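Local coordinates for VP2 (Primate bocaparvovirus 1, PDB 7L0Y), which self-assembles, as 60 copies of capsid protein, into the T=1 icosahedral shell of human bocavirus 1, about 26 nm across, at residues D223-N228 with G414-D419; L238-K243 with Y268-S273; C299-G304 with A312-G317; D386-T391 with T503-C508. All blocks are in the same frame, centred on the assembly; numbering follows the deposited sequence.

Contact 1 (D223-N228 with G414-D419); sequences DCEWVN and GSIAMD
Cys224 lies level with Met418, and Glu225 with Ile416, where the two segments run past each other antiparallel, with CA atoms 7.5 Å apart in the first pair and 8.0 Å in the second, too far for backbone pairing, so side chains fill the gap. At one end, Cys224 SG lies against the methyl of Met418, 3.5 Å from CE. The methionine chain is extended as far as SD, and the bend at chi3 (68°) then places CE against the cysteine; a flexible thioether suits a place where two sulfur-bearing chains must meet. In the middle, Glu225 and Ile416 slide past each other in opposite directions. Glu225 starts from the crowded position, CG between backbone N and carbonyl carbon (chi1 64°), and this CG passes 3.8 Å from Ile416 CG2. Its carboxylate oxygen OE2 also meets that methyl, while OE1 makes a long, weak ion pair with Lys405 of a second subunit. Glutamate can thus offer hydrocarbon to Ile416 and charge to the interface. Beyond it, Val227 turns its CB toward Ile416 CD1 at 4.3 Å, an ordinary apolar contact between two branched residues favoured in strands. The first segment belongs to strand 215-232, strand G of the parvovirus jelly roll, and Val227 bonds through its backbone to Phe98 of strand 95-118. Strand 416-418 instead pairs in parallel with strand 397-399, and Trp274 of a third subunit packs on Ala417.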
loop_
_atom_site.group_PDB
_atom_site.type_symbol
_atom_site.label_atom_id
_atom_site.label_comp_id
_atom_site.label_asym_id
_atom_site.label_seq_id
_atom_site.Cartn_x
_atom_site.Cartn_y
_atom_site.Cartn_z
ATOM N N ASP A 223 51.605 -65.288 28.829
ATOM C CA ASP A 223 52.361 -64.160 29.350
ATOM C C ASP A 223 53.628 -64.753 29.965
ATOM O O ASP A 223 53.593 -65.350 31.041
ATOM C CB ASP A 223 51.544 -63.357 30.356
ATOM C CG ASP A 223 52.271 -62.127 30.837
ATOM O OD1 ASP A 223 52.504 -61.223 30.010
ATOM O OD2 ASP A 223 52.607 -62.062 32.038
ATOM N N CYS A 224 54.752 -64.576 29.280
ATOM C CA CYS A 224 55.917 -65.412 29.513
ATOM C C CYS A 224 57.197 -64.600 29.559
ATOM O O CYS A 224 57.331 -63.556 28.918
ATOM C CB CYS A 224 56.061 -66.497 28.439
ATOM S SG CYS A 224 54.870 -67.826 28.566
ATOM N N GLU A 225 58.143 -65.114 30.333
ATOM C CA GLU A 225 59.494 -64.591 30.295
ATOM C C GLU A 225 60.222 -65.158 29.089
ATOM O O GLU A 225 59.927 -66.260 28.622
ATOM C CB GLU A 225 60.240 -64.938 31.581
ATOM C CG GLU A 225 60.440 -66.421 31.795
ATOM C CD GLU A 225 61.086 -66.738 33.131
ATOM O OE1 GLU A 225 61.661 -65.821 33.758
ATOM O OE2 GLU A 225 61.024 -67.909 33.557
ATOM N N TRP A 226 61.178 -64.395 28.585
ATOM C CA TRP A 226 61.931 -64.817 27.418
ATOM C C TRP A 226 62.908 -65.921 27.777
ATOM O O TRP A 226 63.532 -65.901 28.839
ATOM C CB TRP A 226 62.702 -63.641 26.853
ATOM C CG TRP A 226 61.866 -62.536 26.376
ATOM C CD1 TRP A 226 61.399 -61.502 27.113
ATOM C CD2 TRP A 226 61.452 -62.296 25.036
ATOM N NE1 TRP A 226 60.687 -60.645 26.325
ATOM C CE2 TRP A 226 60.711 -61.106 25.038
ATOM C CE3 TRP A 226 61.626 -62.976 23.834
ATOM C CZ2 TRP A 226 60.144 -60.584 23.890
ATOM C CZ3 TRP A 226 61.069 -62.457 22.700
ATOM C CH2 TRP A 226 60.337 -61.275 22.731
ATOM N N VAL A 227 63.039 -66.888 26.886
ATOM C CA VAL A 227 64.193 -67.770 26.877
ATOM C C VAL A 227 65.253 -67.156 25.974
ATOM O O VAL A 227 65.018 -66.917 24.786
ATOM C CB VAL A 227 63.815 -69.197 26.451
ATOM C CG1 VAL A 227 62.833 -69.172 25.363
ATOM C CG2 VAL A 227 65.046 -69.930 25.958
ATOM N N ASN A 228 66.411 -66.874 26.554
ATOM C CA ASN A 228 67.444 -66.102 25.896
ATOM C C ASN A 228 68.423 -67.015 25.182
ATOM O O ASN A 228 68.871 -68.023 25.725
ATOM C CB ASN A 228 68.192 -65.253 26.915
ATOM C CG ASN A 228 67.294 -64.278 27.620
ATOM O OD1 ASN A 228 67.261 -64.227 28.842
ATOM N ND2 ASN A 228 66.559 -63.490 26.857
ATOM N N GLY A 414 66.034 -76.568 33.043
ATOM C CA GLY A 414 65.901 -75.548 32.027
ATOM C C GLY A 414 64.482 -75.190 31.651
ATOM O O GLY A 414 64.292 -74.297 30.821
ATOM N N SER A 415 63.482 -75.844 32.226
ATOM C CA SER A 415 62.108 -75.532 31.882
ATOM C C SER A 415 61.660 -74.262 32.588
ATOM O O SER A 415 62.109 -73.940 33.685
ATOM C CB SER A 415 61.185 -76.690 32.244
ATOM O OG SER A 415 61.169 -76.900 33.637
ATOM N N ILE A 416 60.760 -73.534 31.945
ATOM C CA ILE A 416 60.327 -72.227 32.415
ATOM C C ILE A 416 59.214 -72.423 33.430
ATOM O O ILE A 416 58.160 -72.977 33.105
ATOM C CB ILE A 416 59.856 -71.349 31.249
ATOM C CG1 ILE A 416 61.021 -71.079 30.307
ATOM C CG2 ILE A 416 59.267 -70.056 31.766
ATOM C CD1 ILE A 416 60.603 -70.531 28.984
ATOM N N ALA A 417 59.434 -71.958 34.652
ATOM C CA ALA A 417 58.396 -72.002 35.671
ATOM C C ALA A 417 57.333 -70.970 35.338
ATOM O O ALA A 417 57.642 -69.789 35.155
ATOM C CB ALA A 417 58.985 -71.745 37.053
ATOM N N MET A 418 56.088 -71.413 35.242
ATOM C CA MET A 418 54.978 -70.546 34.885
ATOM C C MET A 418 53.906 -70.640 35.951
ATOM O O MET A 418 53.672 -71.713 36.511
ATOM C CB MET A 418 54.385 -70.910 33.524
ATOM C CG MET A 418 55.261 -70.572 32.348
ATOM S SD MET A 418 54.450 -70.990 30.803
ATOM C CE MET A 418 53.123 -69.788 30.812
ATOM N N ASP A 419 53.260 -69.511 36.227
ATOM C CA ASP A 419 52.152 -69.505 37.170
ATOM C C ASP A 419 50.942 -70.237 36.607
ATOM O O ASP A 419 50.313 -71.037 37.304
ATOM C CB ASP A 419 51.812 -68.065 37.544
ATOM C CG ASP A 419 51.555 -67.196 36.332
ATOM O OD1 ASP A 419 51.441 -67.740 35.213
ATOM O OD2 ASP A 419 51.491 -65.961 36.495
#

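Contact 2 (L238-K243 with Y268-S273); sequences LMFNPK and YSKPTS
Two loop arms of the long insertion between jelly-roll strands G and H meet here at a subunit interface, held by Phe240 and Asn241 on one arm and Lys270 on the other. The arms run antiparallel. Lys270 sets its CB over the middle of the Phe240 ring, 4.0 Å from the centroid and 17° off the normal, a CH-pi contact; the chain then runs out across the rim, CD reaching 3.5 Å from Phe240 CB. Lys270 N also lies over the face, displaced toward the rim, whereas Tyr268 O sits at the ring edge, near its plane. The lysine is extended beyond CG, and this length brings NZ to Asn241 O at 3.0 Å, the donor tilted 27° from the carbonyl plane. Asn241 itself forms an Asx turn, OD1 accepting from Lys243 N at 3.1 Å, which closes the bend around Pro242. The proline CB then packs on Tyr268 CB at 4.4 Å. Lysine suits its place by joining a greasy stem to a charged tip. That buried ammonium is also bonded to Val244 O and forms a salt bridge with Asp150 of a second subunit, an arrangement that would probably favour the protonated form and that ties the intrachain packing to capsid assembly.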
loop_
_atom_site.group_PDB
_atom_site.type_symbol
_atom_site.label_atom_id
_atom_site.label_comp_id
_atom_site.label_asym_id
_atom_site.label_seq_id
_atom_site.Cartn_x
_atom_site.Cartn_y
_atom_site.Cartn_z
ATOM N N LEU A 238 85.904 -60.740 34.448
ATOM C CA LEU A 238 86.918 -60.256 33.523
ATOM C C LEU A 238 86.566 -58.932 32.866
ATOM O O LEU A 238 87.266 -58.516 31.941
ATOM C CB LEU A 238 87.211 -61.303 32.453
ATOM C CG LEU A 238 87.997 -62.492 32.984
ATOM C CD1 LEU A 238 88.233 -63.498 31.886
ATOM C CD2 LEU A 238 89.302 -62.008 33.569
ATOM N N MET A 239 85.504 -58.262 33.309
ATOM C CA MET A 239 85.029 -57.072 32.614
ATOM C C MET A 239 85.989 -55.895 32.722
ATOM O O MET A 239 85.673 -54.812 32.227
ATOM C CB MET A 239 83.657 -56.646 33.126
ATOM C CG MET A 239 82.536 -57.619 32.841
ATOM S SD MET A 239 80.923 -56.891 33.187
ATOM C CE MET A 239 80.963 -56.738 34.972
ATOM N N PHE A 240 87.114 -56.045 33.398
ATOM C CA PHE A 240 88.007 -54.916 33.573
ATOM C C PHE A 240 89.015 -54.800 32.429
ATOM O O PHE A 240 89.071 -55.620 31.512
ATOM C CB PHE A 240 88.740 -55.037 34.901
ATOM C CG PHE A 240 89.545 -56.281 35.024
ATOM C CD1 PHE A 240 90.873 -56.300 34.654
ATOM C CD2 PHE A 240 88.971 -57.440 35.499
ATOM C CE1 PHE A 240 91.607 -57.439 34.767
ATOM C CE2 PHE A 240 89.707 -58.585 35.611
ATOM C CZ PHE A 240 91.023 -58.584 35.246
ATOM N N ASN A 241 89.828 -53.749 32.514
ATOM C CA ASN A 241 90.915 -53.459 31.593
ATOM C C ASN A 241 92.225 -53.791 32.282
ATOM O O ASN A 241 92.607 -53.098 33.232
ATOM C CB ASN A 241 90.877 -51.989 31.191
ATOM C CG ASN A 241 91.898 -51.627 30.134
ATOM O OD1 ASN A 241 92.877 -52.329 29.912
ATOM N ND2 ASN A 241 91.674 -50.502 29.485
ATOM N N PRO A 242 92.943 -54.822 31.845
ATOM C CA PRO A 242 94.130 -55.252 32.594
ATOM C C PRO A 242 95.287 -54.275 32.541
ATOM O O PRO A 242 96.233 -54.414 33.323
ATOM C CB PRO A 242 94.481 -56.592 31.941
ATOM C CG PRO A 242 93.950 -56.486 30.590
ATOM C CD PRO A 242 92.713 -55.651 30.654
ATOM N N LYS A 243 95.269 -53.308 31.626
ATOM C CA LYS A 243 96.348 -52.328 31.600
ATOM C C LYS A 243 96.143 -51.228 32.631
ATOM O O LYS A 243 97.117 -50.604 33.064
ATOM C CB LYS A 243 96.483 -51.724 30.207
ATOM C CG LYS A 243 96.737 -52.732 29.108
ATOM C CD LYS A 243 98.012 -53.507 29.331
ATOM C CE LYS A 243 98.289 -54.417 28.153
ATOM N NZ LYS A 243 99.508 -55.243 28.337
ATOM N N TYR A 268 96.107 -56.813 36.404
ATOM C CA TYR A 268 95.584 -57.887 35.576
ATOM C C TYR A 268 94.582 -58.752 36.320
ATOM O O TYR A 268 93.829 -59.499 35.690
ATOM C CB TYR A 268 96.735 -58.729 35.046
ATOM C CG TYR A 268 97.618 -59.235 36.138
ATOM C CD1 TYR A 268 97.286 -60.375 36.841
ATOM C CD2 TYR A 268 98.789 -58.577 36.464
ATOM C CE1 TYR A 268 98.080 -60.839 37.840
ATOM C CE2 TYR A 268 99.597 -59.040 37.457
ATOM C CZ TYR A 268 99.232 -60.169 38.146
ATOM O OH TYR A 268 100.038 -60.645 39.141
ATOM N N SER A 269 94.586 -58.723 37.644
ATOM C CA SER A 269 93.516 -59.330 38.425
ATOM C C SER A 269 92.832 -58.251 39.256
ATOM O O SER A 269 93.315 -57.884 40.323
ATOM C CB SER A 269 94.078 -60.413 39.294
ATOM O OG SER A 269 95.006 -59.871 40.214
ATOM N N LYS A 270 91.699 -57.789 38.799
ATOM C CA LYS A 270 90.939 -56.829 39.584
ATOM C C LYS A 270 89.809 -57.518 40.346
ATOM O O LYS A 270 89.187 -58.446 39.827
ATOM C CB LYS A 270 90.400 -55.722 38.698
ATOM C CG LYS A 270 91.512 -54.840 38.202
ATOM C CD LYS A 270 91.028 -53.771 37.280
ATOM C CE LYS A 270 92.178 -52.913 36.834
ATOM N NZ LYS A 270 91.758 -51.895 35.854
ATOM N N PRO A 271 89.538 -57.093 41.578
ATOM C CA PRO A 271 88.438 -57.695 42.340
ATOM C C PRO A 271 87.110 -57.509 41.630
ATOM O O PRO A 271 86.849 -56.470 41.024
ATOM C CB PRO A 271 88.463 -56.924 43.661
ATOM C CG PRO A 271 89.822 -56.362 43.751
ATOM C CD PRO A 271 90.230 -56.048 42.347
ATOM N N THR A 272 86.261 -58.521 41.720
ATOM C CA THR A 272 84.934 -58.451 41.137
ATOM C C THR A 272 83.893 -58.370 42.243
ATOM O O THR A 272 84.097 -58.858 43.356
ATOM C CB THR A 272 84.649 -59.655 40.225
ATOM O OG1 THR A 272 83.428 -59.435 39.510
ATOM C CG2 THR A 272 84.530 -60.945 41.026
ATOM N N SER A 273 82.786 -57.716 41.931
ATOM C CA SER A 273 81.648 -57.665 42.829
ATOM C C SER A 273 80.659 -58.785 42.577
ATOM O O SER A 273 79.613 -58.820 43.225
ATOM C CB SER A 273 80.931 -56.318 42.709
ATOM O OG SER A 273 81.737 -55.264 43.195
#

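Contact 3 (C299-G304 with A312-G317); sequences CTNPEG and AGFGSG
Cys299 and Gly315 bring the two backbones close, their CA atoms 3.5 Å apart, at the point where a small antiparallel beta hairpin opens into its connecting loop. Strands 296-300 and 316-318 form the arms, with Ser316 bonded through its backbone to Val298; on the loop side, after Thr300 and before Gly315, the chains separate and side chains take over. Gly315 has a positive phi of 72°, a conformation readily adopted by glycine, and with no side chain on the side facing Cys299 the backbones can approach this closely. Its N is held by Glu173 OE2. The sulfur of Cys299 lies beside the adjoining peptide and against Phe314 CB, at 3.8 Å, a small group that suits so close a crossing. Phe314 points back toward the first segment, its CG anti to the carbonyl carbon (chi1 -62°), and its ring meets Asn301 obliquely, with Thr300 O at the ring edge. Leu176 packs on both Phe314 and Asn301, helping to bury the pair. The sheet also runs on across the interface: Cys299 and Thr300 pair antiparallel with a strand of a third subunit. Asn301 suits the turn because its amide can bond, weakly, to the backbone of Glu303; OD1 also lies 3.2 Å from Phe314 CE1, the amide and ring planes 56° apart.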
loop_
_atom_site.group_PDB
_atom_site.type_symbol
_atom_site.label_atom_id
_atom_site.label_comp_id
_atom_site.label_asym_id
_atom_site.label_seq_id
_atom_site.Cartn_x
_atom_site.Cartn_y
_atom_site.Cartn_z
ATOM N N CYS A 299 62.360 -84.027 51.327
ATOM C CA CYS A 299 61.366 -84.789 52.062
ATOM C C CYS A 299 60.493 -83.853 52.878
ATOM O O CYS A 299 60.914 -82.767 53.279
ATOM C CB CYS A 299 62.022 -85.816 52.990
ATOM S SG CYS A 299 63.000 -87.084 52.160
ATOM N N THR A 300 59.251 -84.275 53.095
ATOM C CA THR A 300 58.366 -83.649 54.072
ATOM C C THR A 300 57.976 -84.756 55.039
ATOM O O THR A 300 57.248 -85.680 54.671
ATOM C CB THR A 300 57.144 -83.012 53.417
ATOM O OG1 THR A 300 56.382 -84.017 52.743
ATOM C CG2 THR A 300 57.570 -81.966 52.413
ATOM N N ASN A 301 58.481 -84.685 56.261
ATOM C CA ASN A 301 58.056 -85.620 57.290
ATOM C C ASN A 301 57.415 -84.866 58.441
ATOM O O ASN A 301 58.127 -84.219 59.224
ATOM C CB ASN A 301 59.234 -86.454 57.784
ATOM C CG ASN A 301 58.796 -87.605 58.646
ATOM O OD1 ASN A 301 57.684 -88.106 58.511
ATOM N ND2 ASN A 301 59.667 -88.037 59.536
ATOM N N PRO A 302 56.095 -84.921 58.595
ATOM C CA PRO A 302 55.475 -84.285 59.763
ATOM C C PRO A 302 55.791 -84.965 61.083
ATOM O O PRO A 302 55.575 -84.354 62.135
ATOM C CB PRO A 302 53.980 -84.363 59.439
ATOM C CG PRO A 302 53.925 -84.408 57.967
ATOM C CD PRO A 302 55.111 -85.202 57.538
ATOM N N GLU A 303 56.280 -86.203 61.088
ATOM C CA GLU A 303 56.468 -86.886 62.362
ATOM C C GLU A 303 57.807 -87.607 62.436
ATOM O O GLU A 303 58.130 -88.435 61.581
ATOM C CB GLU A 303 55.314 -87.864 62.637
ATOM C CG GLU A 303 55.220 -89.089 61.740
ATOM C CD GLU A 303 54.599 -88.795 60.392
ATOM O OE1 GLU A 303 54.398 -87.606 60.070
ATOM O OE2 GLU A 303 54.284 -89.763 59.665
ATOM N N GLY A 304 58.592 -87.240 63.445
ATOM C CA GLY A 304 59.669 -88.059 63.988
ATOM C C GLY A 304 60.652 -88.691 63.025
ATOM O O GLY A 304 60.938 -89.887 63.150
ATOM N N ALA A 312 63.518 -93.883 52.139
ATOM C CA ALA A 312 62.246 -94.594 52.170
ATOM C C ALA A 312 61.337 -94.080 51.065
ATOM O O ALA A 312 61.787 -93.833 49.942
ATOM C CB ALA A 312 61.572 -94.447 53.535
ATOM N N GLY A 313 60.058 -93.895 51.384
ATOM C CA GLY A 313 59.174 -93.219 50.455
ATOM C C GLY A 313 59.054 -91.744 50.770
ATOM O O GLY A 313 58.323 -91.013 50.097
ATOM N N PHE A 314 59.759 -91.288 51.801
ATOM C CA PHE A 314 59.757 -89.871 52.124
ATOM C C PHE A 314 60.419 -89.091 51.005
ATOM O O PHE A 314 61.538 -89.403 50.586
ATOM C CB PHE A 314 60.494 -89.603 53.434
ATOM C CG PHE A 314 59.882 -90.266 54.627
ATOM C CD1 PHE A 314 58.753 -89.740 55.220
ATOM C CD2 PHE A 314 60.464 -91.387 55.188
ATOM C CE1 PHE A 314 58.193 -90.339 56.326
ATOM C CE2 PHE A 314 59.914 -91.983 56.302
ATOM C CZ PHE A 314 58.776 -91.460 56.869
ATOM N N GLY A 315 59.720 -88.093 50.512
ATOM C CA GLY A 315 60.343 -87.132 49.647
ATOM C C GLY A 315 60.691 -87.615 48.252
ATOM O O GLY A 315 60.567 -88.782 47.892
ATOM N N SER A 316 61.147 -86.651 47.462
ATOM C CA SER A 316 61.514 -86.868 46.074
ATOM C C SER A 316 62.940 -86.383 45.884
ATOM O O SER A 316 63.463 -85.601 46.680
ATOM C CB SER A 316 60.553 -86.140 45.131
ATOM O OG SER A 316 60.924 -86.306 43.776
ATOM N N GLY A 317 63.571 -86.852 44.811
ATOM C CA GLY A 317 64.946 -86.499 44.535
ATOM C C GLY A 317 65.064 -85.169 43.824
ATOM O O GLY A 317 64.239 -84.833 42.972
#

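Contact 4 (D386-T391 with T503-C508); sequences DRFPIT and TSYDQC
Tyr505 and Cys508 meet Phe388, Pro389 and Thr391, along a turn that begins with Thr503. Thr503 N donates to Gln507 OE1 at 2.6 Å, and Ser504 N reaches the same oxygen from above its carbonyl plane, at 3.2 Å; glutamine thus ties the start of the segment to its end. Tyr505 follows, and its CG, anti to the backbone N (chi1 176°), starts a long, flat side chain across the gap to the other segment, where OH gives a weak hydrogen bond to Pro389 O, 2.9 Å away, and lies 3.5 Å from Pro389 CB. The phenol and the Phe388 ring reach toward each other tip to tip, OH standing 4.0 Å from CZ. Lower on the ring, CE1 receives the methyl CG2 of Thr391 obliquely at 3.4 Å. Cys508 closes the walk, its CB 3.6 Å from Thr391 CB; a small residue fits where the backbones draw near. Thr391 is apt for its place because its methyl serves these apolar neighbours while OG1 bonds to Asn394. Trp336 touches both Thr391 and Tyr505. The contact is therefore mostly apolar and buried, with one weak polar link that gives the phenol oxygen a partner inside the protein.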
loop_
_atom_site.group_PDB
_atom_site.type_symbol
_atom_site.label_atom_id
_atom_site.label_comp_id
_atom_site.label_asym_id
_atom_site.label_seq_id
_atom_site.Cartn_x
_atom_site.Cartn_y
_atom_site.Cartn_z
ATOM N N ASP A 386 73.553 -67.761 33.900
ATOM C CA ASP A 386 72.624 -67.938 32.801
ATOM C C ASP A 386 71.826 -69.207 33.067
ATOM O O ASP A 386 72.244 -70.051 33.848
ATOM C CB ASP A 386 73.357 -68.026 31.467
ATOM C CG ASP A 386 73.385 -66.703 30.729
ATOM O OD1 ASP A 386 72.875 -65.698 31.269
ATOM O OD2 ASP A 386 73.914 -66.671 29.598
ATOM N N ARG A 387 70.672 -69.339 32.422
ATOM C CA ARG A 387 69.837 -70.530 32.571
ATOM C C ARG A 387 70.450 -71.702 31.832
ATOM O O ARG A 387 71.256 -71.523 30.925
ATOM C CB ARG A 387 68.418 -70.311 32.030
ATOM C CG ARG A 387 67.649 -69.152 32.634
ATOM C CD ARG A 387 66.143 -69.349 32.524
ATOM N NE ARG A 387 65.651 -70.376 33.435
ATOM C CZ ARG A 387 65.012 -71.480 33.066
ATOM N NH1 ARG A 387 64.752 -71.706 31.787
ATOM N NH2 ARG A 387 64.622 -72.351 33.979
ATOM N N PHE A 388 70.076 -72.908 32.234
ATOM C CA PHE A 388 70.550 -74.105 31.564
ATOM C C PHE A 388 70.210 -74.009 30.081
ATOM O O PHE A 388 69.073 -73.728 29.720
ATOM C CB PHE A 388 69.891 -75.337 32.162
ATOM C CG PHE A 388 70.231 -76.599 31.443
ATOM C CD1 PHE A 388 71.481 -77.165 31.580
ATOM C CD2 PHE A 388 69.310 -77.212 30.620
ATOM C CE1 PHE A 388 71.808 -78.324 30.915
ATOM C CE2 PHE A 388 69.626 -78.377 29.959
ATOM C CZ PHE A 388 70.881 -78.929 30.100
ATOM N N PRO A 389 71.208 -74.196 29.214
ATOM C CA PRO A 389 70.932 -74.108 27.776
ATOM C C PRO A 389 69.956 -75.192 27.363
ATOM O O PRO A 389 70.224 -76.380 27.520
ATOM C CB PRO A 389 72.310 -74.321 27.143
ATOM C CG PRO A 389 73.275 -74.026 28.238
ATOM C CD PRO A 389 72.616 -74.518 29.474
ATOM N N ILE A 390 68.871 -74.793 26.770
ATOM C CA ILE A 390 67.828 -75.747 26.438
ATOM C C ILE A 390 67.969 -76.163 24.988
ATOM O O ILE A 390 68.275 -75.353 24.110
ATOM C CB ILE A 390 66.424 -75.188 26.748
ATOM C CG1 ILE A 390 66.167 -73.856 26.045
ATOM C CG2 ILE A 390 66.225 -75.078 28.233
ATOM C CD1 ILE A 390 65.291 -73.954 24.846
ATOM N N THR A 391 67.786 -77.450 24.750
ATOM C CA THR A 391 67.785 -78.009 23.416
ATOM C C THR A 391 66.354 -78.146 22.925
ATOM O O THR A 391 65.390 -77.815 23.611
ATOM C CB THR A 391 68.488 -79.365 23.390
ATOM O OG1 THR A 391 67.810 -80.273 24.262
ATOM C CG2 THR A 391 69.918 -79.229 23.835
ATOM N N THR A 503 72.751 -88.249 18.526
ATOM C CA THR A 503 73.499 -89.040 19.493
ATOM C C THR A 503 74.280 -88.161 20.459
ATOM O O THR A 503 74.814 -88.654 21.456
ATOM C CB THR A 503 74.433 -90.010 18.774
ATOM O OG1 THR A 503 75.308 -89.286 17.904
ATOM C CG2 THR A 503 73.637 -90.997 17.969
ATOM N N SER A 504 74.354 -86.864 20.198
ATOM C CA SER A 504 75.111 -85.972 21.055
ATOM C C SER A 504 74.273 -84.762 21.423
ATOM O O SER A 504 73.224 -84.494 20.837
ATOM C CB SER A 504 76.416 -85.510 20.396
ATOM O OG SER A 504 76.176 -84.673 19.285
ATOM N N TYR A 505 74.772 -84.035 22.419
ATOM C CA TYR A 505 74.061 -82.877 22.937
ATOM C C TYR A 505 74.074 -81.726 21.942
ATOM O O TYR A 505 73.109 -80.960 21.855
ATOM C CB TYR A 505 74.689 -82.468 24.267
ATOM C CG TYR A 505 74.129 -81.223 24.883
ATOM C CD1 TYR A 505 72.891 -81.229 25.489
ATOM C CD2 TYR A 505 74.852 -80.051 24.885
ATOM C CE1 TYR A 505 72.384 -80.103 26.062
ATOM C CE2 TYR A 505 74.354 -78.919 25.455
ATOM C CZ TYR A 505 73.119 -78.947 26.044
ATOM O OH TYR A 505 72.611 -77.809 26.620
ATOM N N ASP A 506 75.154 -81.594 21.175
ATOM C CA ASP A 506 75.235 -80.505 20.211
ATOM C C ASP A 506 74.350 -80.755 19.003
ATOM O O ASP A 506 73.888 -79.802 18.368
ATOM C CB ASP A 506 76.681 -80.288 19.780
ATOM C CG ASP A 506 77.514 -79.630 20.855
ATOM O OD1 ASP A 506 76.925 -79.050 21.790
ATOM O OD2 ASP A 506 78.758 -79.688 20.770
ATOM N N GLN A 507 74.103 -82.019 18.666
ATOM C CA GLN A 507 73.176 -82.311 17.582
ATOM C C GLN A 507 71.758 -81.919 17.956
ATOM O O GLN A 507 70.918 -81.707 17.077
ATOM C CB GLN A 507 73.249 -83.785 17.218
ATOM C CG GLN A 507 74.577 -84.182 16.648
ATOM C CD GLN A 507 74.684 -85.659 16.417
ATOM O OE1 GLN A 507 73.955 -86.444 17.010
ATOM N NE2 GLN A 507 75.616 -86.052 15.575
ATOM N N CYS A 508 71.476 -81.812 19.250
ATOM C CA CYS A 508 70.204 -81.286 19.706
ATOM C C CYS A 508 70.128 -79.773 19.604
ATOM O O CYS A 508 69.052 -79.212 19.827
ATOM C CB CYS A 508 69.952 -81.730 21.139
ATOM S SG CYS A 508 69.740 -83.499 21.331
#

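Six of the eight segments belong to the long excursion between jelly-roll strands G and H: both segments of contacts 2 and 3, and one each of contacts 1 and 4. Contacts 2 and 3 come in series, nested within the loop closed by contact 1, and their centres lie about 46 Å apart. Contacts 1 and 4, with centres about 17 Å apart, alternate along the chain and touch: Arg387 NH1 and NH2 reach the carbonyls of Gly414 and Ser415. The excursion is thus tied near its end to both strand 215-232 and the C-terminal region, while contacts 2 and 3 lie farther from the chain's centre, at interfaces with different neighbouring subunits, so these loops take part in the intersubunit contacts of the capsid.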